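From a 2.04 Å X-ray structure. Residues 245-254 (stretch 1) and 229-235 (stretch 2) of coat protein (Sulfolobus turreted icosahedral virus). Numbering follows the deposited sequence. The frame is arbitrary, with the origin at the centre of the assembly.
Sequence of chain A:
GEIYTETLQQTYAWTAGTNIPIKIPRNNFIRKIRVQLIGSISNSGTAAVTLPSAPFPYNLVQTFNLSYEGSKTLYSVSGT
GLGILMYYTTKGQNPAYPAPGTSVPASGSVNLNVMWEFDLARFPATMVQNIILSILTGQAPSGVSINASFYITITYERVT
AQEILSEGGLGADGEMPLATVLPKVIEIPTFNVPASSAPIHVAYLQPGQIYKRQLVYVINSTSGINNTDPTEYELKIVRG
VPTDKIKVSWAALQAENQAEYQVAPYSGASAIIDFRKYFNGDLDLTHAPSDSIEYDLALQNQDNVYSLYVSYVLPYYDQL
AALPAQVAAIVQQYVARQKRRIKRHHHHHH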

ATOM      1  N   LYS A 245     -14.439 -19.165   1.503  1.00 43.92           N
ATOM      2  CA  LYS A 245     -14.596 -18.541   0.194  1.00 41.69           C
ATOM      3  C   LYS A 245     -13.255 -18.697  -0.513  1.00 40.04           C
ATOM      4  O   LYS A 245     -13.163 -18.681  -1.744  1.00 39.03           O
ATOM      5  CB  LYS A 245     -14.951 -17.061   0.341  1.00 44.17           C
ATOM      6  CG  LYS A 245     -16.379 -16.815   0.802  1.00 46.27           C
ATOM      7  CD  LYS A 245     -17.391 -17.389  -0.191  1.00 47.60           C
ATOM      8  CE  LYS A 245     -17.243 -16.763  -1.571  1.00 48.95           C
ATOM      9  NZ  LYS A 245     -18.295 -17.219  -2.525  1.00 50.50           N
ATOM     10  N   ILE A 246     -12.210 -18.844   0.293  1.00 38.02           N
ATOM     11  CA  ILE A 246     -10.867 -19.037  -0.218  1.00 37.98           C
ATOM     12  C   ILE A 246     -10.110 -19.945   0.741  1.00 37.60           C
ATOM     13  O   ILE A 246     -10.102 -19.724   1.953  1.00 37.24           O
ATOM     14  CB  ILE A 246     -10.088 -17.710  -0.342  1.00 37.55           C
ATOM     15  CG1 ILE A 246     -10.913 -16.672  -1.102  1.00 38.99           C
ATOM     16  CG2 ILE A 246      -8.776 -17.964  -1.082  1.00 38.30           C
ATOM     17  CD1 ILE A 246     -10.217 -15.330  -1.263  1.00 39.21           C
ATOM     18  N   LYS A 247      -9.494 -20.979   0.183  1.00 37.72           N
ATOM     19  CA  LYS A 247      -8.709 -21.946   0.942  1.00 38.69           C
ATOM     20  C   LYS A 247      -7.634 -22.380  -0.044  1.00 37.28           C
ATOM     21  O   LYS A 247      -7.892 -23.182  -0.948  1.00 37.17           O
ATOM     22  CB  LYS A 247      -9.571 -23.140   1.343  1.00 39.43           C
ATOM     23  CG  LYS A 247      -8.858 -24.142   2.225  1.00 43.85           C
ATOM     24  CD  LYS A 247      -8.648 -23.597   3.624  1.00 45.58           C
ATOM     25  CE  LYS A 247      -7.933 -24.618   4.488  1.00 49.55           C
ATOM     26  NZ  LYS A 247      -8.639 -25.930   4.476  1.00 50.55           N
ATOM     27  N   VAL A 248      -6.434 -21.839   0.121  1.00 35.19           N
ATOM     28  CA  VAL A 248      -5.352 -22.130  -0.807  1.00 34.58           C
ATOM     29  C   VAL A 248      -4.018 -22.226  -0.098  1.00 32.27           C
ATOM     30  O   VAL A 248      -3.861 -21.726   1.014  1.00 33.76           O
ATOM     31  CB  VAL A 248      -5.272 -21.007  -1.891  1.00 36.47           C
ATOM     32  CG1 VAL A 248      -4.060 -21.198  -2.785  1.00 37.76           C
ATOM     33  CG2 VAL A 248      -6.541 -20.997  -2.720  1.00 37.49           C
ATOM     34  N   SER A 249      -3.057 -22.880  -0.741  1.00 29.90           N
ATOM     35  CA  SER A 249      -1.723 -23.000  -0.173  1.00 30.18           C
ATOM     36  C   SER A 249      -1.005 -21.714  -0.557  1.00 28.17           C
ATOM     37  O   SER A 249      -1.363 -21.062  -1.533  1.00 29.98           O
ATOM     38  CB  SER A 249      -0.983 -24.194  -0.777  1.00 30.68           C
ATOM     39  OG  SER A 249      -0.806 -24.003  -2.171  1.00 33.58           O
ATOM     40  N   TRP A 250       0.014 -21.350   0.204  1.00 29.00           N
ATOM     41  CA  TRP A 250       0.751 -20.138  -0.086  1.00 29.00           C
ATOM     42  C   TRP A 250       1.406 -20.250  -1.464  1.00 29.97           C
ATOM     43  O   TRP A 250       1.406 -19.292  -2.241  1.00 30.27           O
ATOM     44  CB  TRP A 250       1.802 -19.914   0.999  1.00 29.79           C
ATOM     45  CG  TRP A 250       2.277 -18.501   1.100  1.00 26.16           C
ATOM     46  CD1 TRP A 250       3.519 -18.032   0.803  1.00 28.93           C
ATOM     47  CD2 TRP A 250       1.532 -17.384   1.591  1.00 26.85           C
ATOM     48  NE1 TRP A 250       3.603 -16.686   1.086  1.00 28.07           N
ATOM     49  CE2 TRP A 250       2.396 -16.263   1.573  1.00 25.71           C
ATOM     50  CE3 TRP A 250       0.218 -17.219   2.051  1.00 24.95           C
ATOM     51  CZ2 TRP A 250       1.990 -15.000   1.998  1.00 25.32           C
ATOM     52  CZ3 TRP A 250      -0.189 -15.960   2.475  1.00 27.28           C
ATOM     53  CH2 TRP A 250       0.697 -14.865   2.445  1.00 26.62           C
ATOM     54  N   ALA A 251       1.947 -21.428  -1.775  1.00 29.75           N
ATOM     55  CA  ALA A 251       2.595 -21.646  -3.064  1.00 30.15           C
ATOM     56  C   ALA A 251       1.617 -21.452  -4.214  1.00 30.98           C
ATOM     57  O   ALA A 251       1.965 -20.888  -5.253  1.00 33.21           O
ATOM     58  CB  ALA A 251       3.201 -23.045  -3.121  1.00 30.12           C
ATOM     59  N   ALA A 252       0.387 -21.905  -4.031  1.00 31.82           N
ATOM     60  CA  ALA A 252      -0.617 -21.769  -5.080  1.00 30.45           C
ATOM     61  C   ALA A 252      -1.020 -20.311  -5.223  1.00 31.68           C
ATOM     62  O   ALA A 252      -1.330 -19.846  -6.315  1.00 30.09           O
ATOM     63  CB  ALA A 252      -1.839 -22.620  -4.757  1.00 32.44           C
ATOM     64  N   LEU A 253      -1.018 -19.590  -4.110  1.00 31.15           N
ATOM     65  CA  LEU A 253      -1.382 -18.185  -4.136  1.00 30.78           C
ATOM     66  C   LEU A 253      -0.268 -17.434  -4.874  1.00 29.84           C
ATOM     67  O   LEU A 253      -0.540 -16.614  -5.758  1.00 31.09           O
ATOM     68  CB  LEU A 253      -1.546 -17.681  -2.702  1.00 29.87           C
ATOM     69  CG  LEU A 253      -2.199 -16.332  -2.429  1.00 32.15           C
ATOM     70  CD1 LEU A 253      -3.571 -16.241  -3.097  1.00 28.23           C
ATOM     71  CD2 LEU A 253      -2.310 -16.162  -0.911  1.00 31.13           C
ATOM     72  N   GLN A 254       0.984 -17.737  -4.531  1.00 27.53           N
ATOM     73  CA  GLN A 254       2.117 -17.084  -5.181  1.00 28.11           C
ATOM     74  C   GLN A 254       2.168 -17.440  -6.667  1.00 29.66           C
ATOM     75  O   GLN A 254       2.627 -16.640  -7.482  1.00 28.94           O
ATOM     76  CB  GLN A 254       3.444 -17.472  -4.511  1.00 27.38           C
ATOM     77  CG  GLN A 254       3.530 -17.128  -3.017  1.00 26.85           C
ATOM     78  CD  GLN A 254       4.962 -17.082  -2.497  1.00 26.40           C
ATOM     79  OE1 GLN A 254       5.758 -17.986  -2.755  1.00 26.98           O
ATOM     80  NE2 GLN A 254       5.290 -16.028  -1.753  1.00 22.91           N
TER
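Stretch 2, residues 229-235: DPTEYEL

A ladder of six main-chain hydrogen bonds joins the two stretches and fixes their register. At its centre Val248 and Tyr233 form a hydrogen-bonded pair, Tyr233 N donating to Val248 O (2.8 Å) and Val248 N to Tyr233 O (3.0 Å). At the next hydrogen-bonded pair, Leu235 N donates to Ile246 O (2.7 Å), while Leu235 O accepts from both Ile246 N (3.1 Å) and Lys245 N (2.7 Å), the latter where the chain turns a corner. At the other end Trp250 N reaches Thr231 O (2.9 Å), so the ladder extends into the first residue of the helix. Residues 230-235 thus form a strand that runs antiparallel to strand 246-249, the two axes lying 4.5 Å apart at closest approach with 173° between their directions. Between these bonds the pairs Lys247-Glu234 and Ser249-Glu232 bring their CA atoms to 4.4 and 4.1 Å, and CA-H...O contacts fill the gaps, as from Glu234 CA to Ile246 O (3.1 Å).

Stretch 2 is extended throughout its strand except at Thr231, where psi falls to -27°. The side chains of Lys247, Ser249, Glu232 and Glu234 share one face of the sheet. Here Lys247 NZ lies 4.3 Å from Glu234 OE1, too far for a salt bridge.

The other face, with Ile246, Val248, Tyr233 and Leu235, is largely apolar. Ile246 CD1 meets Leu235 CD2 at 3.6 Å, and Ile246 CG2 approaches the edge of the Tyr233 ring at CD2 (4.0 Å). Helix 250-254, its start capped by Ser249 OG accepting from Ala252 N (3.0 Å), crosses the strand at 74° with axes 7.3 Å apart. From it Leu253 CD2 packs on Tyr233 CB (4.1 Å). The indole of Trp250 receives Pro230 over one face, with Pro230 CG 3.4 Å from Trp250 NE1 in a CH-pi contact, while Trp250 CZ3 at the ring edge lies 4.3 Å from Tyr233 CB.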

ATOM      1  N   ASP A 229       7.419 -19.261   6.152  1.00 28.94           N
ATOM      2  CA  ASP A 229       6.541 -19.716   7.227  1.00 29.49           C
ATOM      3  C   ASP A 229       5.080 -19.883   6.835  1.00 28.88           C
ATOM      4  O   ASP A 229       4.398 -20.769   7.349  1.00 28.74           O
ATOM      5  CB  ASP A 229       6.618 -18.775   8.434  1.00 29.30           C
ATOM      6  CG  ASP A 229       7.962 -18.830   9.132  1.00 31.59           C
ATOM      7  OD1 ASP A 229       8.663 -19.863   9.018  1.00 33.42           O
ATOM      8  OD2 ASP A 229       8.316 -17.845   9.810  1.00 32.49           O
ATOM      9  N   PRO A 230       4.567 -19.030   5.935  1.00 30.18           N
ATOM     10  CA  PRO A 230       3.156 -19.228   5.594  1.00 29.67           C
ATOM     11  C   PRO A 230       2.964 -20.422   4.670  1.00 29.80           C
ATOM     12  O   PRO A 230       3.701 -20.586   3.705  1.00 30.02           O
ATOM     13  CB  PRO A 230       2.761 -17.892   4.952  1.00 29.89           C
ATOM     14  CG  PRO A 230       4.025 -17.418   4.328  1.00 29.95           C
ATOM     15  CD  PRO A 230       5.097 -17.789   5.336  1.00 30.29           C
ATOM     16  N   THR A 231       1.980 -21.264   4.975  1.00 29.70           N
ATOM     17  CA  THR A 231       1.718 -22.440   4.149  1.00 29.56           C
ATOM     18  C   THR A 231       0.312 -22.478   3.560  1.00 29.12           C
ATOM     19  O   THR A 231       0.094 -23.055   2.494  1.00 28.33           O
ATOM     20  CB  THR A 231       1.952 -23.729   4.957  1.00 28.87           C
ATOM     21  OG1 THR A 231       1.119 -23.721   6.124  1.00 30.25           O
ATOM     22  CG2 THR A 231       3.400 -23.818   5.384  1.00 28.43           C
ATOM     23  N   GLU A 232      -0.636 -21.844   4.242  1.00 29.81           N
ATOM     24  CA  GLU A 232      -2.020 -21.836   3.786  1.00 30.88           C
ATOM     25  C   GLU A 232      -2.733 -20.534   4.141  1.00 30.19           C
ATOM     26  O   GLU A 232      -2.498 -19.963   5.209  1.00 27.75           O
ATOM     27  CB  GLU A 232      -2.774 -23.007   4.427  1.00 34.23           C
ATOM     28  CG  GLU A 232      -4.180 -23.244   3.893  1.00 41.55           C
ATOM     29  CD  GLU A 232      -4.205 -24.215   2.720  1.00 48.08           C
ATOM     30  OE1 GLU A 232      -3.287 -25.063   2.624  1.00 51.66           O
ATOM     31  OE2 GLU A 232      -5.151 -24.146   1.901  1.00 52.09           O
ATOM     32  N   TYR A 233      -3.609 -20.087   3.242  1.00 28.76           N
ATOM     33  CA  TYR A 233      -4.395 -18.869   3.433  1.00 30.33           C
ATOM     34  C   TYR A 233      -5.865 -19.243   3.319  1.00 30.30           C
ATOM     35  O   TYR A 233      -6.253 -20.023   2.452  1.00 31.34           O
ATOM     36  CB  TYR A 233      -4.067 -17.818   2.367  1.00 28.32           C
ATOM     37  CG  TYR A 233      -5.003 -16.626   2.393  1.00 29.35           C
ATOM     38  CD1 TYR A 233      -4.713 -15.500   3.164  1.00 29.77           C
ATOM     39  CD2 TYR A 233      -6.195 -16.633   1.660  1.00 30.47           C
ATOM     40  CE1 TYR A 233      -5.583 -14.409   3.204  1.00 29.74           C
ATOM     41  CE2 TYR A 233      -7.075 -15.544   1.697  1.00 30.18           C
ATOM     42  CZ  TYR A 233      -6.759 -14.441   2.468  1.00 30.21           C
ATOM     43  OH  TYR A 233      -7.614 -13.366   2.505  1.00 32.32           O
ATOM     44  N   GLU A 234      -6.685 -18.657   4.178  1.00 29.97           N
ATOM     45  CA  GLU A 234      -8.102 -18.969   4.183  1.00 30.80           C
ATOM     46  C   GLU A 234      -8.969 -17.734   4.435  1.00 29.55           C
ATOM     47  O   GLU A 234      -8.730 -16.988   5.387  1.00 28.67           O
ATOM     48  CB  GLU A 234      -8.356 -20.013   5.270  1.00 31.47           C
ATOM     49  CG  GLU A 234      -9.710 -20.687   5.248  1.00 36.60           C
ATOM     50  CD  GLU A 234      -9.872 -21.657   6.413  1.00 36.51           C
ATOM     51  OE1 GLU A 234      -8.867 -22.284   6.812  1.00 36.84           O
ATOM     52  OE2 GLU A 234     -11.001 -21.796   6.925  1.00 37.81           O
ATOM     53  N   LEU A 235      -9.953 -17.517   3.563  1.00 28.83           N
ATOM     54  CA  LEU A 235     -10.895 -16.410   3.709  1.00 32.16           C
ATOM     55  C   LEU A 235     -12.214 -17.108   4.014  1.00 34.71           C
ATOM     56  O   LEU A 235     -12.771 -17.811   3.162  1.00 35.53           O
ATOM     57  CB  LEU A 235     -11.020 -15.597   2.419  1.00 30.50           C
ATOM     58  CG  LEU A 235     -11.925 -14.372   2.589  1.00 33.63           C
ATOM     59  CD1 LEU A 235     -11.275 -13.393   3.574  1.00 33.99           C
ATOM     60  CD2 LEU A 235     -12.178 -13.698   1.237  1.00 33.34           C
TER